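Local coordinates for nucleocapsid protein (Schmallenberg virus, PDB 4JNG) that encapsidates the viral RNA genome, protecting it from nucleases and forming the helical nucleocapsid that serves as template for transcription and replication, at residues Phe37-Arg41 with Glu117-Val123; Phe71-His77 with Ala90-Met96; Thr139-Gly143 with Ala154-Pro159. One frame throughout, in Å; residues are numbered along the deposited sequence.

Contact 1: residues Phe37-Arg41 with Glu117-Val123; sequences FGVAR and EASAQIV. With nucleotides of chain A.
The ring of Phe-37 is the apolar centre, its CA-CB bond directed at segment 117-123 and chi1 in the m well. Ala-118, small enough to let the helices approach, lays CB over one ring face as a CH-pi contact, 4.0 Å from the Phe-37 centroid. Ile-122 (chi1 m, chi2 t) extends the patch: its CD1 is 3.9 Å from Phe-37 CB and 4.3 Å from Ala-40 CB. Phe-37, Ala-40, Ala-118 and Ile-122 all also touch helix 93-110, so the contact belongs to a three-helix core of the mainly helical orthobunyavirus nucleoprotein fold. The short axes of 37-41 and 117-121 approach to 9.9 Å and cross at -35°, roughly parallel, with CA register Phe-37 to Ala-118 and Arg-41 to Ile-122 (4.7 Å). Ile-122 leaves helical geometry (phi/psi -96/131). At the polar edge Arg-41, extended through chi1 to chi3 (all t), donates NH1 to Gln-121 O at 2.6 Å, while its NH2 bonds Gln-12 of the second subunit. Val-123 CG1 lies 3.5 Å from U30 O2 of the RNA.

Contact 2: residues Phe71-His77 with Ala90-Met96; sequences FTVVNNH and AITLHRM. With nucleotides of chain A.
This contact lines part of the RNA-binding groove, where the end of a beta-hairpin strand meets the N-terminus of helix 93-110. Extended residues 71-74 run beside 90-92, Val-74 CA lying 4.9 Å from Thr-92 CA. Val-74 N donates to Ile-91 O (2.9 Å), and a water links Thr-72 O with Ile-91 N. Thr-92 (chi1 p) is the N-cap, its OG1 accepting from Arg-95 N at 3.0 Å. On the buried side, Met-96, flexible and all-t, sets CE over the Phe-71 ring, 3.3 Å from its centroid, a CH-pi contact, with SD oblique at 4.6 Å (Met-aromatic); Ile-91 CD1 is 4.1 Å from Phe-71 CD2. On another side, Val-74 CG2 packs 3.8 Å from Ala-90 CB. Asn-75 OD1 accepts from His-77 N (3.0 Å), an Asx turn. Asn-76 ND2 bonds U24 O2' (2.9 Å). Arg-95, long enough to serve both, gives NH1 to Ala-90 O (3.0 Å) and NE to U24 OP1 (2.9 Å). His-77, chi1 m, donates ND1 to U26 OP1 at 2.8 Å.

Contact 3: residues Thr139-Gly143 with Ala154-Pro159; sequences TMYLG and AFDFYP
Residues of helix 138-142 rest against a tight turn that starts helix 158-168, with CA register Thr-139 to Phe-155 (4.8 Å) and Gly-143 to Pro-159 (5.1 Å). Phe-155 to Tyr-158 form a type I' beta turn, closed by Tyr-158 N to Phe-155 O at 2.9 Å. Its central residues, Asp-156 (phi/psi 45/53) and Phe-157 (62/3), take positive phi, and Phe-157 is the N-cap of the helix that follows. Tyr-158, chi1 m (-80°) and chi2 -60°, directs its CA-CB bond at the first segment, so that one ring face meets Met-140. Met-140 has all three chi angles t: Met-140 CB is 3.9 Å from the ring centroid of Tyr-158, nearly on the normal, a CH-pi contact, and Met-140 SD is 4.7 Å from the same centroid, an oblique Met-aromatic contact. Thr-139, chi1 p, places OG1 at the ring edge, 3.1 Å from Tyr-158 CE2, and CG2 3.5 Å from Asp-156 OD2. Phe-155, chi1 m, sends its ring alongside Thr-139 and Leu-142, CE1 3.7 Å from Leu-142 CB and CD1 3.8 Å from Thr-139 O; Leu-142 and Phe-155 also reach helix 93-110. Gly-143 suits its place because a CB there would crowd Tyr-158 CB and clash with Thr-139 O. Gly-143 O lies 3.5 Å from Pro-159 CG; proline, lacking an amide hydrogen, fits the first turn of a helix. With no hydrogen bond between the segments, cohesion depends on close fit of aromatic, thioether and aliphatic surfaces.

In the fold
Helix 93-110 ties the three contacts together: contact 2 contains its start, while side chains of contacts 1 and 3 pack farther along it, both meeting Ile-104. Contacts 1 and 3 have centres about 17 Å apart and touch directly, Val-123 CA lying 3.6 Å from Tyr-141 OH. Contacts 1 and 2 are about 21 Å apart between centres, though their nearest atoms come within about 4 Å; contact 3 stands about 22 Å from contact 2, centre to centre. Contact 2 holds the RNA-binding His-77 and Arg-95, and contact 1 meets the same RNA strand at U30. Contact 3 stays back, its nearest atom about 7 Å from the RNA.

Contact 1: residues Phe37-Arg41 with Glu117-Val123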
loop_
_atom_site.group_PDB
_atom_site.type_symbol
_atom_site.label_atom_id
_atom_site.label_comp_id
_atom_site.label_asym_id
_atom_site.label_seq_id
_atom_site.Cartn_x
_atom_site.Cartn_y
_atom_site.Cartn_z
ATOM N N PHE B 37 -4.580 21.940 -32.192
ATOM C CA PHE B 37 -4.239 20.534 -32.009
ATOM C C PHE B 37 -2.920 20.299 -31.276
ATOM O O PHE B 37 -2.726 19.234 -30.696
ATOM C CB PHE B 37 -4.220 19.799 -33.355
ATOM C CG PHE B 37 -5.558 19.736 -34.051
ATOM C CD1 PHE B 37 -6.748 19.939 -33.367
ATOM C CD2 PHE B 37 -5.621 19.432 -35.402
ATOM C CE1 PHE B 37 -7.965 19.863 -34.017
ATOM C CE2 PHE B 37 -6.839 19.357 -36.054
ATOM C CZ PHE B 37 -8.011 19.570 -35.363
ATOM N N GLY B 38 -2.010 21.269 -31.311
ATOM C CA GLY B 38 -0.766 21.182 -30.537
ATOM C C GLY B 38 -1.052 21.265 -29.047
ATOM O O GLY B 38 -0.437 20.567 -28.236
ATOM N N VAL B 39 -1.983 22.140 -28.687
ATOM C CA VAL B 39 -2.360 22.311 -27.292
ATOM C C VAL B 39 -3.020 21.030 -26.779
ATOM O O VAL B 39 -2.708 20.575 -25.674
ATOM C CB VAL B 39 -3.296 23.524 -27.102
ATOM C CG1 VAL B 39 -3.821 23.587 -25.681
ATOM C CG2 VAL B 39 -2.558 24.811 -27.445
ATOM N N ALA B 40 -3.907 20.440 -27.577
ATOM C CA ALA B 40 -4.556 19.185 -27.180
ATOM C C ALA B 40 -3.555 18.033 -27.201
ATOM O O ALA B 40 -3.640 17.123 -26.382
ATOM C CB ALA B 40 -5.749 18.872 -28.069
ATOM N N ARG B 41 -2.605 18.078 -28.131
ATOM C CA ARG B 41 -1.564 17.054 -28.195
ATOM C C ARG B 41 -0.783 16.980 -26.888
ATOM O O ARG B 41 -0.456 15.900 -26.404
ATOM C CB ARG B 41 -0.590 17.340 -29.343
ATOM C CG ARG B 41 0.690 16.528 -29.245
ATOM C CD ARG B 41 1.732 16.914 -30.282
ATOM N NE ARG B 41 2.941 16.147 -30.015
ATOM C CZ ARG B 41 3.132 14.881 -30.369
ATOM N NH1 ARG B 41 2.207 14.201 -31.045
ATOM N NH2 ARG B 41 4.272 14.290 -30.048
ATOM N N GLU B 117 -5.064 16.469 -40.113
ATOM C CA GLU B 117 -4.065 17.065 -39.208
ATOM C C GLU B 117 -4.202 16.563 -37.761
ATOM O O GLU B 117 -3.192 16.263 -37.115
ATOM C CB GLU B 117 -4.018 18.603 -39.273
ATOM C CG GLU B 117 -5.345 19.341 -39.317
ATOM C CD GLU B 117 -5.174 20.847 -39.475
ATOM O OE1 GLU B 117 -6.192 21.570 -39.528
ATOM O OE2 GLU B 117 -4.021 21.318 -39.558
ATOM N N ALA B 118 -5.428 16.448 -37.253
ATOM C CA ALA B 118 -5.617 15.877 -35.912
ATOM C C ALA B 118 -4.953 14.512 -35.859
ATOM O O ALA B 118 -4.208 14.218 -34.936
ATOM C CB ALA B 118 -7.088 15.758 -35.559
ATOM N N SER B 119 -5.187 13.707 -36.892
ATOM C CA SER B 119 -4.647 12.346 -36.962
ATOM C C SER B 119 -3.116 12.293 -36.961
ATOM O O SER B 119 -2.534 11.313 -36.493
ATOM C CB SER B 119 -5.217 11.599 -38.177
ATOM O OG SER B 119 -4.644 12.055 -39.399
ATOM N N ALA B 120 -2.469 13.345 -37.460
ATOM C CA ALA B 120 -1.009 13.394 -37.514
ATOM C C ALA B 120 -0.363 13.998 -36.266
ATOM O O ALA B 120 0.799 13.717 -35.986
ATOM C CB ALA B 120 -0.549 14.135 -38.765
ATOM N N GLN B 121 -1.113 14.800 -35.508
ATOM C CA GLN B 121 -0.580 15.468 -34.312
ATOM C C GLN B 121 -0.987 14.836 -32.975
ATOM O O GLN B 121 -0.171 14.762 -32.057
ATOM C CB GLN B 121 -1.026 16.924 -34.288
ATOM C CG GLN B 121 -0.380 17.813 -35.322
ATOM C CD GLN B 121 -0.991 19.189 -35.287
ATOM O OE1 GLN B 121 -2.001 19.447 -35.939
ATOM N NE2 GLN B 121 -0.402 20.074 -34.497
ATOM N N ILE B 122 -2.236 14.389 -32.864
ATOM C CA ILE B 122 -2.807 13.995 -31.560
ATOM C C ILE B 122 -2.734 12.498 -31.259
ATOM O O ILE B 122 -3.131 11.655 -32.072
ATOM C CB ILE B 122 -4.259 14.495 -31.425
ATOM C CG1 ILE B 122 -4.282 16.021 -31.525
ATOM C CG2 ILE B 122 -4.881 14.050 -30.101
ATOM C CD1 ILE B 122 -5.656 16.595 -31.766
ATOM N N VAL B 123 -2.251 12.191 -30.055
ATOM C CA VAL B 123 -2.035 10.832 -29.603
ATOM C C VAL B 123 -2.912 10.553 -28.382
ATOM O O VAL B 123 -2.906 11.312 -27.425
ATOM C CB VAL B 123 -0.552 10.619 -29.244
ATOM C CG1 VAL B 123 -0.285 9.163 -28.940
ATOM C CG2 VAL B 123 0.344 11.071 -30.396
ATOM P P U A 30 2.310 4.512 -22.534
ATOM O OP1 U A 30 2.549 3.226 -21.832
ATOM O OP2 U A 30 3.284 5.625 -22.394
ATOM O "O5'" U A 30 2.121 4.187 -24.082
ATOM C "C5'" U A 30 1.093 4.859 -24.818
ATOM C "C4'" U A 30 1.259 4.706 -26.313
ATOM O "O4'" U A 30 0.862 5.959 -26.941
ATOM C "C3'" U A 30 2.660 4.410 -26.844
ATOM O "O3'" U A 30 2.890 3.007 -26.970
ATOM C "C2'" U A 30 2.621 5.062 -28.221
ATOM O "O2'" U A 30 1.980 4.267 -29.197
ATOM C "C1'" U A 30 1.797 6.315 -27.941
ATOM N N1 U A 30 2.598 7.449 -27.455
ATOM C C2 U A 30 3.149 8.292 -28.401
ATOM O O2 U A 30 2.985 8.139 -29.600
ATOM N N3 U A 30 3.885 9.331 -27.891
ATOM C C4 U A 30 4.134 9.605 -26.563
ATOM O O4 U A 30 4.823 10.581 -26.265
ATOM C C5 U A 30 3.540 8.681 -25.645
ATOM C C6 U A 30 2.811 7.660 -26.111
#

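Contact 2: residues Phe71-His77 with Ala90-Met96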
loop_
_atom_site.group_PDB
_atom_site.type_symbol
_atom_site.label_atom_id
_atom_site.label_comp_id
_atom_site.label_asym_id
_atom_site.label_seq_id
_atom_site.Cartn_x
_atom_site.Cartn_y
_atom_site.Cartn_z
ATOM N N PHE B 71 -4.738 27.134 -18.184
ATOM C CA PHE B 71 -6.075 26.745 -17.727
ATOM C C PHE B 71 -6.161 26.782 -16.207
ATOM O O PHE B 71 -5.257 26.306 -15.526
ATOM C CB PHE B 71 -6.382 25.320 -18.169
ATOM C CG PHE B 71 -6.404 25.138 -19.651
ATOM C CD1 PHE B 71 -5.227 24.924 -20.354
ATOM C CD2 PHE B 71 -7.606 25.160 -20.345
ATOM C CE1 PHE B 71 -5.242 24.764 -21.730
ATOM C CE2 PHE B 71 -7.629 25.000 -21.720
ATOM C CZ PHE B 71 -6.447 24.800 -22.412
ATOM N N THR B 72 -7.253 27.329 -15.680
ATOM C CA THR B 72 -7.528 27.258 -14.252
ATOM C C THR B 72 -8.291 25.970 -13.975
ATOM O O THR B 72 -9.404 25.777 -14.470
ATOM C CB THR B 72 -8.321 28.474 -13.753
ATOM O OG1 THR B 72 -7.488 29.634 -13.853
ATOM C CG2 THR B 72 -8.731 28.299 -12.289
ATOM N N VAL B 73 -7.674 25.100 -13.182
ATOM C CA VAL B 73 -8.176 23.755 -12.934
ATOM C C VAL B 73 -8.548 23.608 -11.444
ATOM O O VAL B 73 -7.790 24.015 -10.565
ATOM C CB VAL B 73 -7.093 22.721 -13.327
ATOM C CG1 VAL B 73 -7.599 21.295 -13.162
ATOM C CG2 VAL B 73 -6.615 22.956 -14.768
ATOM N N VAL B 74 -9.716 23.034 -11.173
ATOM C CA VAL B 74 -10.104 22.646 -9.813
ATOM C C VAL B 74 -9.408 21.331 -9.450
ATOM O O VAL B 74 -9.512 20.343 -10.172
ATOM C CB VAL B 74 -11.634 22.521 -9.671
ATOM C CG1 VAL B 74 -12.029 21.922 -8.326
ATOM C CG2 VAL B 74 -12.267 23.894 -9.821
ATOM N N ASN B 75 -8.680 21.356 -8.338
ATOM C CA ASN B 75 -7.873 20.232 -7.899
ATOM C C ASN B 75 -8.597 19.458 -6.793
ATOM O O ASN B 75 -8.546 19.854 -5.628
ATOM C CB ASN B 75 -6.515 20.735 -7.400
ATOM C CG ASN B 75 -5.639 19.625 -6.835
ATOM O OD1 ASN B 75 -5.971 18.431 -6.919
ATOM N ND2 ASN B 75 -4.505 20.018 -6.251
ATOM N N ASN B 76 -9.279 18.382 -7.186
ATOM C CA ASN B 76 -9.923 17.440 -6.257
ATOM C C ASN B 76 -9.150 16.118 -6.169
ATOM O O ASN B 76 -9.657 15.123 -5.652
ATOM C CB ASN B 76 -11.382 17.181 -6.673
ATOM C CG ASN B 76 -12.353 18.186 -6.071
ATOM O OD1 ASN B 76 -11.961 19.261 -5.632
ATOM N ND2 ASN B 76 -13.630 17.829 -6.037
ATOM N N HIS B 77 -7.909 16.125 -6.648
ATOM C CA HIS B 77 -7.061 14.933 -6.623
ATOM C C HIS B 77 -6.310 14.773 -5.303
ATOM O O HIS B 77 -6.151 13.656 -4.807
ATOM C CB HIS B 77 -6.060 14.980 -7.763
ATOM C CG HIS B 77 -6.675 14.763 -9.103
ATOM N ND1 HIS B 77 -7.002 13.513 -9.573
ATOM C CD2 HIS B 77 -7.018 15.637 -10.078
ATOM C CE1 HIS B 77 -7.522 13.623 -10.784
ATOM N NE2 HIS B 77 -7.544 14.902 -11.111
ATOM N N ALA B 90 -16.798 25.005 -13.933
ATOM C CA ALA B 90 -15.384 24.812 -13.649
ATOM C C ALA B 90 -14.901 23.543 -14.319
ATOM O O ALA B 90 -15.694 22.628 -14.598
ATOM C CB ALA B 90 -15.136 24.745 -12.152
ATOM N N ILE B 91 -13.592 23.486 -14.559
ATOM C CA ILE B 91 -12.967 22.316 -15.151
ATOM C C ILE B 91 -12.033 21.664 -14.146
ATOM O O ILE B 91 -11.223 22.311 -13.494
ATOM C CB ILE B 91 -12.199 22.595 -16.483
ATOM C CG1 ILE B 91 -11.315 23.846 -16.392
ATOM C CG2 ILE B 91 -13.176 22.751 -17.633
ATOM C CD1 ILE B 91 -10.442 24.070 -17.615
ATOM N N THR B 92 -12.214 20.362 -14.004
ATOM C CA THR B 92 -11.229 19.494 -13.408
ATOM C C THR B 92 -10.427 18.945 -14.564
ATOM O O THR B 92 -10.763 19.175 -15.721
ATOM C CB THR B 92 -11.918 18.328 -12.677
ATOM O OG1 THR B 92 -12.767 17.637 -13.599
ATOM C CG2 THR B 92 -12.753 18.854 -11.532
ATOM N N LEU B 93 -9.380 18.208 -14.245
ATOM C CA LEU B 93 -8.585 17.520 -15.236
ATOM C C LEU B 93 -9.453 16.582 -16.060
ATOM O O LEU B 93 -9.322 16.502 -17.299
ATOM C CB LEU B 93 -7.457 16.748 -14.552
ATOM C CG LEU B 93 -6.082 16.718 -15.226
ATOM C CD1 LEU B 93 -5.738 18.033 -15.910
ATOM C CD2 LEU B 93 -5.032 16.378 -14.179
ATOM N N HIS B 94 -10.361 15.895 -15.365
ATOM C CA HIS B 94 -11.251 14.956 -15.993
ATOM C C HIS B 94 -12.211 15.648 -16.953
ATOM O O HIS B 94 -12.404 15.185 -18.073
ATOM C CB HIS B 94 -12.057 14.183 -14.940
ATOM C CG HIS B 94 -12.737 12.975 -15.487
ATOM N ND1 HIS B 94 -14.073 12.959 -15.812
ATOM C CD2 HIS B 94 -12.260 11.746 -15.789
ATOM C CE1 HIS B 94 -14.397 11.769 -16.275
ATOM N NE2 HIS B 94 -13.314 11.016 -16.277
ATOM N N ARG B 95 -12.813 16.747 -16.513
ATOM C CA ARG B 95 -13.771 17.464 -17.347
ATOM C C ARG B 95 -13.079 18.042 -18.589
ATOM O O ARG B 95 -13.586 17.933 -19.700
ATOM C CB ARG B 95 -14.457 18.571 -16.551
ATOM C CG ARG B 95 -15.457 18.056 -15.505
ATOM C CD ARG B 95 -16.198 19.221 -14.867
ATOM N NE ARG B 95 -17.102 18.799 -13.809
ATOM C CZ ARG B 95 -17.846 19.610 -13.059
ATOM N NH1 ARG B 95 -17.810 20.930 -13.222
ATOM N NH2 ARG B 95 -18.641 19.083 -12.130
ATOM N N MET B 96 -11.908 18.626 -18.358
ATOM C CA MET B 96 -11.097 19.274 -19.387
ATOM C C MET B 96 -10.769 18.294 -20.511
ATOM O O MET B 96 -10.904 18.611 -21.691
ATOM C CB MET B 96 -9.819 19.771 -18.717
ATOM C CG MET B 96 -8.892 20.561 -19.597
ATOM S SD MET B 96 -7.515 21.155 -18.614
ATOM C CE MET B 96 -6.554 21.802 -19.981
ATOM P P U A 24 -17.706 15.212 -12.078
ATOM O OP1 U A 24 -16.972 16.031 -13.106
ATOM O OP2 U A 24 -18.135 13.836 -12.419
ATOM O "O5'" U A 24 -16.805 15.116 -10.773
ATOM C "C5'" U A 24 -16.387 16.280 -10.049
ATOM C "C4'" U A 24 -15.736 15.868 -8.753
ATOM O "O4'" U A 24 -16.750 15.394 -7.820
ATOM C "C3'" U A 24 -14.749 14.715 -8.844
ATOM O "O3'" U A 24 -13.468 15.143 -9.270
ATOM C "C2'" U A 24 -14.747 14.201 -7.409
ATOM O "O2'" U A 24 -14.001 14.979 -6.492
ATOM C "C1'" U A 24 -16.227 14.322 -7.053
ATOM N N1 U A 24 -17.011 13.111 -7.338
ATOM C C2 U A 24 -16.936 12.076 -6.425
ATOM O O2 U A 24 -16.242 12.127 -5.424
ATOM N N3 U A 24 -17.695 10.974 -6.736
ATOM C C4 U A 24 -18.507 10.806 -7.837
ATOM O O4 U A 24 -19.130 9.753 -7.976
ATOM C C5 U A 24 -18.528 11.920 -8.736
ATOM C C6 U A 24 -17.796 13.006 -8.464
ATOM P P U A 25 -12.592 14.238 -10.267
ATOM O OP1 U A 25 -11.472 15.073 -10.758
ATOM O OP2 U A 25 -13.493 13.565 -11.232
ATOM O "O5'" U A 25 -11.955 13.162 -9.285
ATOM C "C5'" U A 25 -11.113 13.575 -8.201
ATOM C "C4'" U A 25 -10.969 12.439 -7.225
ATOM O "O4'" U A 25 -12.282 12.039 -6.751
ATOM C "C3'" U A 25 -10.374 11.167 -7.803
ATOM O "O3'" U A 25 -8.953 11.285 -7.835
ATOM C "C2'" U A 25 -10.898 10.103 -6.842
ATOM O "O2'" U A 25 -10.099 10.002 -5.684
ATOM C "C1'" U A 25 -12.278 10.651 -6.473
ATOM N N1 U A 25 -13.427 10.024 -7.154
ATOM C C2 U A 25 -13.998 8.919 -6.545
ATOM O O2 U A 25 -13.573 8.445 -5.505
ATOM N N3 U A 25 -15.078 8.389 -7.204
ATOM C C4 U A 25 -15.642 8.837 -8.379
ATOM O O4 U A 25 -16.620 8.250 -8.846
ATOM C C5 U A 25 -15.002 9.988 -8.944
ATOM C C6 U A 25 -13.947 10.532 -8.324
ATOM P P U A 26 -8.094 10.424 -8.877
ATOM O OP1 U A 26 -6.673 10.819 -8.732
ATOM O OP2 U A 26 -8.752 10.512 -10.202
ATOM O "O5'" U A 26 -8.286 8.926 -8.354
ATOM C "C5'" U A 26 -7.431 8.351 -7.343
ATOM C "C4'" U A 26 -7.841 6.921 -7.046
ATOM O "O4'" U A 26 -9.253 6.882 -6.709
ATOM C "C3'" U A 26 -7.695 5.923 -8.187
ATOM O "O3'" U A 26 -6.400 5.329 -8.241
ATOM C "C2'" U A 26 -8.711 4.842 -7.821
ATOM O "O2'" U A 26 -8.199 3.827 -6.981
ATOM C "C1'" U A 26 -9.808 5.647 -7.121
ATOM N N1 U A 26 -10.969 5.915 -7.984
ATOM C C2 U A 26 -12.007 5.003 -7.964
ATOM O O2 U A 26 -12.005 4.012 -7.254
ATOM N N3 U A 26 -13.055 5.303 -8.798
ATOM C C4 U A 26 -13.166 6.389 -9.642
ATOM O O4 U A 26 -14.177 6.517 -10.335
ATOM C C5 U A 26 -12.045 7.278 -9.618
ATOM C C6 U A 26 -11.008 7.015 -8.815
HETATM O O HOH W 1 -12.205 25.776 -13.591
#

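Contact 3: residues Thr139-Gly143 with Ala154-Pro159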
loop_
_atom_site.group_PDB
_atom_site.type_symbol
_atom_site.label_atom_id
_atom_site.label_comp_id
_atom_site.label_asym_id
_atom_site.label_seq_id
_atom_site.Cartn_x
_atom_site.Cartn_y
_atom_site.Cartn_z
ATOM N N THR B 139 -14.444 8.915 -33.670
ATOM C CA THR B 139 -15.357 8.732 -32.537
ATOM C C THR B 139 -14.902 7.609 -31.602
ATOM O O THR B 139 -15.030 7.730 -30.392
ATOM C CB THR B 139 -16.825 8.484 -32.964
ATOM O OG1 THR B 139 -16.961 7.184 -33.545
ATOM C CG2 THR B 139 -17.295 9.533 -33.946
ATOM N N MET B 140 -14.358 6.531 -32.160
ATOM C CA MET B 140 -13.877 5.418 -31.338
ATOM C C MET B 140 -12.576 5.779 -30.632
ATOM O O MET B 140 -12.431 5.550 -29.422
ATOM C CB MET B 140 -13.669 4.158 -32.181
ATOM C CG MET B 140 -13.495 2.918 -31.318
ATOM S SD MET B 140 -13.417 1.366 -32.224
ATOM C CE MET B 140 -12.564 0.387 -30.999
ATOM N N TYR B 141 -11.644 6.343 -31.400
ATOM C CA TYR B 141 -10.316 6.711 -30.918
ATOM C C TYR B 141 -10.368 7.779 -29.831
ATOM O O TYR B 141 -9.687 7.674 -28.817
ATOM C CB TYR B 141 -9.455 7.211 -32.088
ATOM C CG TYR B 141 -8.001 7.441 -31.742
ATOM C CD1 TYR B 141 -7.123 6.374 -31.613
ATOM C CD2 TYR B 141 -7.501 8.726 -31.550
ATOM C CE1 TYR B 141 -5.791 6.573 -31.296
ATOM C CE2 TYR B 141 -6.166 8.936 -31.238
ATOM C CZ TYR B 141 -5.317 7.855 -31.112
ATOM O OH TYR B 141 -3.989 8.061 -30.797
ATOM N N LEU B 142 -11.161 8.819 -30.056
ATOM C CA LEU B 142 -11.288 9.888 -29.078
ATOM C C LEU B 142 -12.218 9.471 -27.951
ATOM O O LEU B 142 -12.123 10.000 -26.848
ATOM C CB LEU B 142 -11.807 11.167 -29.727
ATOM C CG LEU B 142 -10.916 11.802 -30.790
ATOM C CD1 LEU B 142 -11.679 12.938 -31.437
ATOM C CD2 LEU B 142 -9.602 12.304 -30.209
ATOM N N GLY B 143 -13.105 8.521 -28.233
ATOM C CA GLY B 143 -13.980 7.935 -27.212
ATOM C C GLY B 143 -13.244 7.301 -26.044
ATOM O O GLY B 143 -13.837 7.077 -24.985
ATOM N N ALA B 154 -22.092 12.414 -28.971
ATOM C CA ALA B 154 -21.005 12.864 -29.834
ATOM C C ALA B 154 -20.008 11.756 -30.167
ATOM O O ALA B 154 -19.385 11.784 -31.241
ATOM C CB ALA B 154 -20.280 14.037 -29.192
ATOM N N PHE B 155 -19.839 10.802 -29.254
ATOM C CA PHE B 155 -18.894 9.706 -29.458
ATOM C C PHE B 155 -19.594 8.380 -29.753
ATOM O O PHE B 155 -19.017 7.311 -29.555
ATOM C CB PHE B 155 -17.955 9.563 -28.256
ATOM C CG PHE B 155 -17.076 10.766 -28.029
ATOM C CD1 PHE B 155 -15.996 11.028 -28.868
ATOM C CD2 PHE B 155 -17.324 11.632 -26.977
ATOM C CE1 PHE B 155 -15.184 12.134 -28.660
ATOM C CE2 PHE B 155 -16.518 12.739 -26.760
ATOM C CZ PHE B 155 -15.445 12.993 -27.606
ATOM N N ASP B 156 -20.836 8.464 -30.232
ATOM C CA ASP B 156 -21.572 7.299 -30.719
ATOM C C ASP B 156 -21.436 6.116 -29.765
ATOM O O ASP B 156 -21.012 5.032 -30.163
ATOM C CB ASP B 156 -21.078 6.927 -32.128
ATOM C CG ASP B 156 -21.403 7.990 -33.162
ATOM O OD1 ASP B 156 -22.540 8.512 -33.160
ATOM O OD2 ASP B 156 -20.522 8.296 -33.993
ATOM N N PHE B 157 -21.758 6.368 -28.496
ATOM C CA PHE B 157 -21.792 5.351 -27.433
ATOM C C PHE B 157 -20.469 4.646 -27.106
ATOM O O PHE B 157 -20.448 3.768 -26.251
ATOM C CB PHE B 157 -22.870 4.292 -27.736
ATOM C CG PHE B 157 -24.265 4.724 -27.381
ATOM C CD1 PHE B 157 -24.666 4.788 -26.054
ATOM C CD2 PHE B 157 -25.184 5.047 -28.374
ATOM C CE1 PHE B 157 -25.953 5.180 -25.720
ATOM C CE2 PHE B 157 -26.470 5.438 -28.048
ATOM C CZ PHE B 157 -26.856 5.506 -26.718
ATOM N N TYR B 158 -19.365 5.021 -27.745
ATOM C CA TYR B 158 -18.118 4.267 -27.563
ATOM C C TYR B 158 -17.590 4.229 -26.121
ATOM O O TYR B 158 -17.152 3.177 -25.666
ATOM C CB TYR B 158 -17.029 4.738 -28.539
ATOM C CG TYR B 158 -17.213 4.154 -29.920
ATOM C CD1 TYR B 158 -17.188 2.775 -30.110
ATOM C CD2 TYR B 158 -17.443 4.961 -31.025
ATOM C CE1 TYR B 158 -17.371 2.219 -31.364
ATOM C CE2 TYR B 158 -17.626 4.411 -32.284
ATOM C CZ TYR B 158 -17.586 3.041 -32.445
ATOM O OH TYR B 158 -17.765 2.487 -33.688
ATOM N N PRO B 159 -17.623 5.368 -25.402
ATOM C CA PRO B 159 -17.098 5.356 -24.035
ATOM C C PRO B 159 -17.857 4.397 -23.107
ATOM O O PRO B 159 -17.252 3.792 -22.232
ATOM C CB PRO B 159 -17.271 6.809 -23.571
ATOM C CG PRO B 159 -17.335 7.605 -24.823
ATOM C CD PRO B 159 -18.004 6.723 -25.833
#